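Local coordinates for protein amino Transferase (Eubacterium rectale, PDB 3ELE) that is probably a pyridoxal-5'-phosphate-dependent aminotransferase of the class I and II family, moving amino groups between amino acids and keto acids, at residues 19-24 against 358-363; 71-76 against 288-293; 79-84 against 294-299. One frame throughout, in Å; residues are numbered along the deposited sequence.

Contact 1 of 3, residues 19-24 against 358-363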
loop_
_atom_site.group_PDB
_atom_site.type_symbol
_atom_site.label_atom_id
_atom_site.label_comp_id
_atom_site.label_asym_id
_atom_site.label_seq_id
_atom_site.Cartn_x
_atom_site.Cartn_y
_atom_site.Cartn_z
ATOM N N ARG A 19 -2.860 16.035 15.106
ATOM C CA ARG A 19 -1.866 15.182 15.778
ATOM C C ARG A 19 -1.141 15.953 16.870
ATOM O O ARG A 19 -0.871 15.416 17.938
ATOM C CB ARG A 19 -0.838 14.616 14.785
ATOM N N GLU A 20 -0.827 17.216 16.596
ATOM C CA GLU A 20 -0.176 18.100 17.582
ATOM C C GLU A 20 -1.116 18.349 18.766
ATOM O O GLU A 20 -0.671 18.451 19.898
ATOM C CB GLU A 20 0.198 19.434 16.931
ATOM C CG GLU A 20 1.240 19.310 15.785
ATOM C CD GLU A 20 2.677 19.468 16.182
ATOM O OE1 GLU A 20 2.976 19.999 17.262
ATOM O OE2 GLU A 20 3.526 19.063 15.373
ATOM N N LEU A 21 -2.414 18.469 18.474
ATOM C CA LEU A 21 -3.441 18.625 19.514
ATOM C C LEU A 21 -3.502 17.348 20.358
ATOM O O LEU A 21 -3.529 17.434 21.586
ATOM C CB LEU A 21 -4.804 18.953 18.886
ATOM C CG LEU A 21 -5.954 19.322 19.817
ATOM C CD1 LEU A 21 -5.587 20.539 20.611
ATOM C CD2 LEU A 21 -7.228 19.564 19.007
ATOM N N PHE A 22 -3.481 16.179 19.707
ATOM C CA PHE A 22 -3.449 14.884 20.423
ATOM C C PHE A 22 -2.232 14.746 21.360
ATOM O O PHE A 22 -2.391 14.348 22.524
ATOM C CB PHE A 22 -3.517 13.686 19.463
ATOM C CG PHE A 22 -3.358 12.362 20.159
ATOM C CD1 PHE A 22 -4.410 11.835 20.910
ATOM C CD2 PHE A 22 -2.135 11.670 20.126
ATOM C CE1 PHE A 22 -4.270 10.606 21.599
ATOM C CE2 PHE A 22 -1.977 10.442 20.806
ATOM C CZ PHE A 22 -3.052 9.911 21.550
ATOM N N GLU A 23 -1.039 15.054 20.843
ATOM C CA GLU A 23 0.211 15.019 21.636
ATOM C C GLU A 23 0.217 16.087 22.729
ATOM O O GLU A 23 0.729 15.838 23.826
ATOM C CB GLU A 23 1.450 15.173 20.741
ATOM C CG GLU A 23 1.635 14.046 19.709
ATOM C CD GLU A 23 1.885 12.674 20.331
ATOM O OE1 GLU A 23 2.704 12.580 21.288
ATOM O OE2 GLU A 23 1.268 11.688 19.852
ATOM N N TYR A 24 -0.333 17.273 22.433
ATOM C CA TYR A 24 -0.528 18.322 23.456
ATOM C C TYR A 24 -1.348 17.801 24.656
ATOM O O TYR A 24 -1.015 18.105 25.809
ATOM C CB TYR A 24 -1.180 19.576 22.846
ATOM C CG TYR A 24 -1.574 20.642 23.842
ATOM C CD1 TYR A 24 -0.626 21.529 24.345
ATOM C CD2 TYR A 24 -2.906 20.775 24.273
ATOM C CE1 TYR A 24 -0.977 22.523 25.267
ATOM C CE2 TYR A 24 -3.274 21.764 25.200
ATOM C CZ TYR A 24 -2.305 22.637 25.694
ATOM O OH TYR A 24 -2.630 23.620 26.590
ATOM N N LEU A 358 -10.069 19.644 24.042
ATOM C CA LEU A 358 -9.339 19.576 22.799
ATOM C C LEU A 358 -10.305 19.233 21.651
ATOM O O LEU A 358 -10.664 18.082 21.426
ATOM C CB LEU A 358 -8.161 18.594 22.918
ATOM C CG LEU A 358 -7.339 18.675 24.222
ATOM C CD1 LEU A 358 -6.150 17.734 24.166
ATOM C CD2 LEU A 358 -6.866 20.078 24.502
ATOM N N ILE A 359 -10.764 20.283 20.986
ATOM C CA ILE A 359 -11.686 20.197 19.847
ATOM C C ILE A 359 -10.967 20.772 18.662
ATOM O O ILE A 359 -9.995 21.495 18.828
ATOM C CB ILE A 359 -13.060 20.869 20.129
ATOM C CG1 ILE A 359 -12.922 22.341 20.580
ATOM C CG2 ILE A 359 -13.745 20.077 21.181
ATOM C CD1 ILE A 359 -14.223 23.028 20.902
ATOM N N VAL A 360 -11.469 20.472 17.469
ATOM C CA VAL A 360 -10.800 20.803 16.213
ATOM C C VAL A 360 -11.621 21.790 15.382
ATOM O O VAL A 360 -12.788 21.524 15.098
ATOM C CB VAL A 360 -10.582 19.480 15.398
ATOM C CG1 VAL A 360 -9.969 19.747 14.043
ATOM C CG2 VAL A 360 -9.698 18.483 16.192
ATOM N N ALA A 361 -10.998 22.902 14.969
ATOM C CA ALA A 361 -11.652 23.913 14.112
ATOM C C ALA A 361 -11.981 23.273 12.775
ATOM O O ALA A 361 -11.178 22.509 12.248
ATOM C CB ALA A 361 -10.762 25.149 13.913
ATOM N N ALA A 362 -13.169 23.569 12.247
ATOM C CA ALA A 362 -13.639 22.980 11.003
ATOM C C ALA A 362 -13.211 23.745 9.728
ATOM O O ALA A 362 -13.601 23.357 8.626
ATOM C CB ALA A 362 -15.149 22.786 11.055
ATOM N N ASP A 363 -12.380 24.789 9.877
ATOM C CA ASP A 363 -11.887 25.615 8.749
ATOM C C ASP A 363 -11.162 24.744 7.725
ATOM O O ASP A 363 -11.448 24.821 6.541
ATOM C CB ASP A 363 -10.928 26.723 9.204
ATOM C CG ASP A 363 -11.478 27.556 10.367
ATOM O OD1 ASP A 363 -11.956 26.953 11.346
ATOM O OD2 ASP A 363 -11.364 28.786 10.338
#

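Contact 2 of 3, residues 71-76 against 288-293. With PLP (pyridoxal-5'-phosphate), chain H.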
loop_
_atom_site.group_PDB
_atom_site.type_symbol
_atom_site.label_atom_id
_atom_site.label_comp_id
_atom_site.label_asym_id
_atom_site.label_seq_id
_atom_site.Cartn_x
_atom_site.Cartn_y
_atom_site.Cartn_z
ATOM N N GLY A 71 1.086 -16.564 1.363
ATOM C CA GLY A 71 1.537 -16.314 -0.001
ATOM C C GLY A 71 0.852 -15.158 -0.680
ATOM O O GLY A 71 -0.166 -14.669 -0.195
ATOM N N TYR A 72 1.402 -14.721 -1.807
ATOM C CA TYR A 72 0.757 -13.685 -2.619
ATOM C C TYR A 72 -0.605 -14.207 -3.099
ATOM O O TYR A 72 -0.732 -15.384 -3.451
ATOM C CB TYR A 72 1.525 -13.357 -3.918
ATOM C CG TYR A 72 2.912 -12.787 -3.788
ATOM C CD1 TYR A 72 3.108 -11.512 -3.267
ATOM C CD2 TYR A 72 4.034 -13.494 -4.248
ATOM C CE1 TYR A 72 4.394 -10.952 -3.157
ATOM C CE2 TYR A 72 5.341 -12.939 -4.147
ATOM C CZ TYR A 72 5.497 -11.653 -3.599
ATOM O OH TYR A 72 6.738 -11.069 -3.487
ATOM N N THR A 73 -1.610 -13.340 -3.064
ATOM C CA THR A 73 -2.896 -13.612 -3.691
ATOM C C THR A 73 -2.693 -12.982 -5.099
ATOM O O THR A 73 -1.642 -12.405 -5.382
ATOM C CB THR A 73 -4.060 -12.910 -2.939
ATOM O OG1 THR A 73 -3.899 -11.486 -2.977
ATOM C CG2 THR A 73 -4.127 -13.358 -1.468
ATOM N N SER A 74 -3.689 -13.080 -5.973
ATOM C CA SER A 74 -3.655 -12.329 -7.242
ATOM C C SER A 74 -3.662 -10.820 -6.893
ATOM O O SER A 74 -3.976 -10.428 -5.735
ATOM C CB SER A 74 -4.883 -12.664 -8.086
ATOM O OG SER A 74 -6.067 -12.296 -7.376
ATOM N N ALA A 75 -3.331 -9.979 -7.871
ATOM C CA ALA A 75 -3.323 -8.512 -7.684
ATOM C C ALA A 75 -4.644 -7.963 -7.115
ATOM O O ALA A 75 -4.637 -7.151 -6.177
ATOM C CB ALA A 75 -3.003 -7.810 -9.000
ATOM N N GLN A 76 -5.751 -8.439 -7.685
ATOM C CA GLN A 76 -7.094 -8.029 -7.303
ATOM C C GLN A 76 -7.637 -8.676 -6.042
ATOM O O GLN A 76 -8.653 -8.223 -5.555
ATOM C CB GLN A 76 -8.107 -8.200 -8.461
ATOM C CG GLN A 76 -8.456 -9.639 -8.938
ATOM C CD GLN A 76 -7.532 -10.182 -10.025
ATOM O OE1 GLN A 76 -6.320 -9.973 -9.999
ATOM N NE2 GLN A 76 -8.106 -10.906 -10.963
ATOM N N ALA A 288 -3.600 -7.116 -1.235
ATOM C CA ALA A 288 -4.035 -6.834 0.134
ATOM C C ALA A 288 -3.470 -7.922 1.026
ATOM O O ALA A 288 -3.210 -9.028 0.525
ATOM C CB ALA A 288 -5.555 -6.805 0.239
ATOM N N PRO A 289 -3.269 -7.637 2.341
ATOM C CA PRO A 289 -2.701 -8.664 3.204
ATOM C C PRO A 289 -3.512 -9.981 3.201
ATOM O O PRO A 289 -4.709 -10.002 3.530
ATOM C CB PRO A 289 -2.667 -7.995 4.574
ATOM C CG PRO A 289 -2.607 -6.554 4.278
ATOM C CD PRO A 289 -3.511 -6.399 3.109
ATOM N N SER A 290 -2.824 -11.046 2.811
ATOM C CA SER A 290 -3.409 -12.371 2.598
ATOM C C SER A 290 -4.160 -12.921 3.825
ATOM O O SER A 290 -5.256 -13.447 3.682
ATOM C CB SER A 290 -2.315 -13.337 2.138
ATOM O OG SER A 290 -2.858 -14.571 1.724
ATOM N N LEU A 291 -3.575 -12.765 5.015
ATOM C CA LEU A 291 -4.201 -13.230 6.279
ATOM C C LEU A 291 -5.578 -12.580 6.450
ATOM O O LEU A 291 -6.562 -13.269 6.761
ATOM C CB LEU A 291 -3.301 -12.930 7.498
ATOM C CG LEU A 291 -3.878 -13.115 8.906
ATOM C CD1 LEU A 291 -4.298 -14.543 9.057
ATOM C CD2 LEU A 291 -2.876 -12.719 9.984
ATOM N N PHE A 292 -5.631 -11.265 6.196
ATOM C CA PHE A 292 -6.871 -10.474 6.327
ATOM C C PHE A 292 -7.877 -10.743 5.209
ATOM O O PHE A 292 -9.069 -10.763 5.483
ATOM C CB PHE A 292 -6.572 -8.991 6.564
ATOM C CG PHE A 292 -5.733 -8.760 7.795
ATOM C CD1 PHE A 292 -6.227 -9.082 9.058
ATOM C CD2 PHE A 292 -4.444 -8.272 7.713
ATOM C CE1 PHE A 292 -5.431 -8.908 10.200
ATOM C CE2 PHE A 292 -3.652 -8.088 8.852
ATOM C CZ PHE A 292 -4.137 -8.412 10.075
ATOM N N GLN A 293 -7.419 -10.987 3.979
ATOM C CA GLN A 293 -8.331 -11.404 2.896
ATOM C C GLN A 293 -9.064 -12.691 3.252
ATOM O O GLN A 293 -10.279 -12.770 3.094
ATOM C CB GLN A 293 -7.609 -11.634 1.568
ATOM C CG GLN A 293 -7.030 -10.386 0.912
ATOM C CD GLN A 293 -6.632 -10.639 -0.534
ATOM O OE1 GLN A 293 -7.426 -11.174 -1.304
ATOM N NE2 GLN A 293 -5.413 -10.232 -0.917
HETATM N N1 PLP H . 12.750 -7.036 -5.651
HETATM C C2 PLP H . 13.025 -8.226 -6.328
HETATM C C2A PLP H . 14.334 -8.371 -7.015
HETATM C C3 PLP H . 12.082 -9.267 -6.329
HETATM O O3 PLP H . 12.364 -10.443 -6.966
HETATM C C4 PLP H . 10.847 -9.091 -5.658
HETATM C C4A PLP H . 9.819 -10.197 -5.747
HETATM O O4A PLP H . 8.833 -10.064 -6.480
HETATM C C5 PLP H . 10.598 -7.862 -4.975
HETATM C C6 PLP H . 11.557 -6.828 -4.986
HETATM C C5A PLP H . 9.301 -7.575 -4.258
HETATM O O4P PLP H . 9.210 -8.098 -2.955
HETATM P P PLP H . 7.892 -7.690 -2.093
HETATM O O1P PLP H . 8.220 -7.647 -0.624
HETATM O O2P PLP H . 6.851 -8.734 -2.352
HETATM O O3P PLP H . 7.360 -6.362 -2.546
HETATM O O HOH W 1 -5.345 -7.520 -3.403
#

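Contact 3 of 3, residues 79-84 against 294-299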
loop_
_atom_site.group_PDB
_atom_site.type_symbol
_atom_site.label_atom_id
_atom_site.label_comp_id
_atom_site.label_asym_id
_atom_site.label_seq_id
_atom_site.Cartn_x
_atom_site.Cartn_y
_atom_site.Cartn_z
ATOM N N VAL A 79 -10.265 -14.837 -5.126
ATOM C CA VAL A 79 -11.622 -14.917 -5.681
ATOM C C VAL A 79 -12.635 -15.257 -4.566
ATOM O O VAL A 79 -13.744 -14.772 -4.596
ATOM C CB VAL A 79 -11.702 -15.921 -6.878
ATOM C CG1 VAL A 79 -11.493 -17.381 -6.414
ATOM C CG2 VAL A 79 -13.018 -15.776 -7.627
ATOM N N GLU A 80 -12.216 -16.031 -3.564
ATOM C CA GLU A 80 -13.066 -16.415 -2.422
ATOM C C GLU A 80 -13.427 -15.221 -1.532
ATOM O O GLU A 80 -14.544 -15.142 -0.997
ATOM C CB GLU A 80 -12.421 -17.521 -1.581
ATOM C CG GLU A 80 -12.237 -18.859 -2.323
ATOM C CD GLU A 80 -10.926 -18.997 -3.136
ATOM O OE1 GLU A 80 -10.052 -18.071 -3.165
ATOM O OE2 GLU A 80 -10.780 -20.076 -3.746
ATOM N N THR A 81 -12.469 -14.305 -1.379
ATOM C CA THR A 81 -12.673 -13.068 -0.643
ATOM C C THR A 81 -13.627 -12.146 -1.420
ATOM O O THR A 81 -14.619 -11.669 -0.862
ATOM C CB THR A 81 -11.340 -12.393 -0.317
ATOM O OG1 THR A 81 -10.595 -13.288 0.528
ATOM C CG2 THR A 81 -11.558 -11.037 0.396
ATOM N N ARG A 82 -13.324 -11.922 -2.695
ATOM C CA ARG A 82 -14.159 -11.093 -3.568
ATOM C C ARG A 82 -15.585 -11.657 -3.725
ATOM O O ARG A 82 -16.563 -10.891 -3.642
ATOM C CB ARG A 82 -13.480 -10.903 -4.926
ATOM C CG ARG A 82 -12.251 -10.048 -4.813
ATOM C CD ARG A 82 -11.571 -9.824 -6.105
ATOM N NE ARG A 82 -10.921 -11.028 -6.632
ATOM C CZ ARG A 82 -11.184 -11.644 -7.795
ATOM N NH1 ARG A 82 -12.100 -11.217 -8.650
ATOM N NH2 ARG A 82 -10.487 -12.726 -8.119
ATOM N N ALA A 83 -15.685 -12.979 -3.921
ATOM C CA ALA A 83 -16.983 -13.698 -4.010
ATOM C C ALA A 83 -17.844 -13.500 -2.766
ATOM O O ALA A 83 -19.012 -13.177 -2.890
ATOM C CB ALA A 83 -16.770 -15.201 -4.273
ATOM N N ALA A 84 -17.239 -13.658 -1.584
ATOM C CA ALA A 84 -17.901 -13.456 -0.272
ATOM C C ALA A 84 -18.454 -12.038 -0.069
ATOM O O ALA A 84 -19.531 -11.878 0.518
ATOM C CB ALA A 84 -16.943 -13.791 0.867
ATOM N N LYS A 294 -8.314 -13.684 3.747
ATOM C CA LYS A 294 -8.875 -14.981 4.125
ATOM C C LYS A 294 -9.804 -14.857 5.340
ATOM O O LYS A 294 -10.848 -15.505 5.383
ATOM C CB LYS A 294 -7.773 -16.044 4.289
ATOM C CG LYS A 294 -6.968 -16.233 2.969
ATOM C CD LYS A 294 -5.965 -17.353 3.028
ATOM C CE LYS A 294 -4.800 -17.165 2.058
ATOM N NZ LYS A 294 -5.155 -16.759 0.666
HETATM N N MSE A 295 -9.437 -13.987 6.285
HETATM C CA MSE A 295 -10.251 -13.727 7.488
HETATM C C MSE A 295 -11.604 -13.072 7.146
HETATM O O MSE A 295 -12.631 -13.423 7.743
HETATM C CB MSE A 295 -9.448 -12.876 8.502
HETATM C CG MSE A 295 -10.196 -12.377 9.749
HETATM SE SE MSE A 295 -11.258 -10.753 9.510
HETATM C CE MSE A 295 -9.883 -9.516 9.031
ATOM N N ILE A 296 -11.593 -12.110 6.216
ATOM C CA ILE A 296 -12.809 -11.371 5.786
ATOM C C ILE A 296 -13.930 -12.287 5.234
ATOM O O ILE A 296 -15.117 -11.958 5.376
ATOM C CB ILE A 296 -12.458 -10.155 4.804
ATOM C CG1 ILE A 296 -12.270 -8.838 5.579
ATOM C CG2 ILE A 296 -13.527 -9.876 3.769
ATOM C CD1 ILE A 296 -10.926 -8.626 6.073
ATOM N N VAL A 297 -13.546 -13.431 4.654
ATOM C CA VAL A 297 -14.484 -14.434 4.135
ATOM C C VAL A 297 -15.516 -14.851 5.198
ATOM O O VAL A 297 -16.695 -15.020 4.871
ATOM C CB VAL A 297 -13.732 -15.696 3.593
ATOM C CG1 VAL A 297 -14.707 -16.826 3.163
ATOM C CG2 VAL A 297 -12.830 -15.314 2.443
ATOM N N LYS A 298 -15.064 -14.964 6.454
ATOM C CA LYS A 298 -15.888 -15.361 7.595
ATOM C C LYS A 298 -16.474 -14.225 8.470
ATOM O O LYS A 298 -17.158 -14.521 9.465
ATOM C CB LYS A 298 -15.080 -16.339 8.471
ATOM C CG LYS A 298 -14.510 -17.506 7.647
ATOM C CD LYS A 298 -14.296 -18.776 8.441
ATOM C CE LYS A 298 -13.875 -19.945 7.526
ATOM N NZ LYS A 298 -14.899 -20.287 6.468
ATOM N N CYS A 299 -16.257 -12.964 8.071
ATOM C CA CYS A 299 -16.679 -11.766 8.822
ATOM C C CYS A 299 -17.637 -10.832 8.084
ATOM O O CYS A 299 -17.779 -9.659 8.454
ATOM C CB CYS A 299 -15.426 -10.986 9.228
ATOM S SG CYS A 299 -14.386 -11.931 10.299
#

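Contact 1 of 3, residues 19-24 against 358-363
L21 and L358 meet obliquely, each directing its CB toward the opposite segment, and together they form the centre of this buried contact, which has no hydrogen bond across it. CG of L21 lies anti to the backbone N (chi1 -173°), beside its own carbonyl carbon, and the isobutyl fork opens against the strand side. The two branches then do different work. CD1 leans against CB of L358 at 4.0 Å, whereas CD2 passes on to the next residues, resting 3.4 Å from the carbonyl O of I359. The same CD2 methyl touches CG2 of V360 at 3.9 Å. Two terminal methyls at the end of a short stem suit leucine to this position, since one side chain spans three consecutive residues of the facing segment.

L358 divides its own fork in a similar way. Its CD1 lies over the helix backbone, 3.7 Å from the carbonyl O of L21, and its CD2 turns to the ring of Y24. That methyl sits at the ring edge, near the ring plane, 4.0 Å from CD2 of Y24, and the two side chains cross at about a right angle. Y24 therefore offers its rim to the leucine, while the ring also makes a cation-pi contact with K353.

The contact lays helix 17-32 against the short strands near the C-terminal end of the chain. L358 is hydrogen-bonded through its backbone to Y38 and F40, beside strand 38-39; V360 is hydrogen-bonded through its backbone to R372 of strand 370-374; and helix 345-353 supplies K353 to L21.

Contact 2 of 3, residues 71-76 against 288-293
T73 and Q293 reach tip to tip, joining the loop before helix 79-93 to the start of helix 290-296 at the dimer interface of a fold-type I, PLP-dependent aminotransferase. From CB of Q293, CG is set anti to the carbonyl carbon (chi1 -68°), and the chain beyond it is extended, carrying the amide out to the loop. CD arrives 3.8 Å from CG2 of T73. At the tip the two amide atoms part company: OE1 accepts the backbone N-H of D78, and NE2 serves two acceptors. One is OG1 of T73, at 2.8 Å from NE2, bent to 141° and tilted from the amide plane. The other is O of A288, 2.9 Å from NE2, which lies in the amide plane although the donor stands above the carbonyl plane. Glutamine suits the place because a single flat group gives and accepts at once, and its three bonds probably fix its rotation. An alanine here would probably leave OG1 of T73 and O of A288 without this donor, and N of D78 without its acceptor.

OG1 of T73 in turn donates to O of S74, while CG2 packs against OG of S290. That serine hydroxyl is hydrogen-bonded to O of L69. Water 1 adds a bridge, donating to O of A75 and accepting from N of A288.

The neighbouring Y72 turns away from the helix to a cofactor also hydrogen-bonded by the second subunit, including its S245 and Y220. Its OH donates to phosphate oxygen O2P of PLP at 2.6 Å, with O2P in the plane of the ring.

Contact 3 of 3, residues 79-84 against 294-299
T81 has OG1 anti to its carbonyl carbon (chi1 -62°), and in V297, with CG1 anti to the backbone N (chi1 175°), CG2 stands anti to the carbonyl carbon, beside the backbone N; these settings bring the threonine hydroxyl and the valine CG2 methyl together in a close helix-helix packing. Helix 79-93 here meets the C-terminal part of helix 290-296, and the CA atoms of T81 and V297 come within 5.3 Å. CG2 of V297 lies 3.6 Å from OG1 of T81 and 3.8 Å from CA of T81. The short side chain of valine fills the interface here with one methyl against T81.

T81 also shows why threonine fits better than a purely apolar residue. Its hydroxyl donates to O of Q293 in the preceding turn of the opposite helix, so a polar group between two helices is satisfied, while its CG2 methyl is turned to CG2 of I296 at 4.1 Å. A84, one turn on from T81, presents only CB, which rests 4.1 Å from CA of V297; the small residue lets the backbones stay close. A type I turn runs from I296 to C299.

At the margin K294 heads away from T81 to a salt bridge with D78, just before helix 79-93. Its NZ remains 6.4 Å from OE1 of E80, too far for direct pairing.

Overall arrangement
Contacts 2 and 3 are neighbours, their centres 11 Å apart, and both use helix 290-296, whose successive turns face the 71-76 loop and then helix 79-93. Their segments alternate along the chain, so this one helix holds two consecutive parts of the same early region. Contact 1 lies far off, with centres about 36 Å from contact 2 and about 37 Å from contact 3, and on the opposite side of the chain's centre from contact 3. Its segments enclose both others in sequence. Contact 1 thus ties the chain's two terminal regions together, whereas contact 2 lies at the second subunit, where Y72 reaches its cofactor, and contact 3 continues along the same helix within the chain.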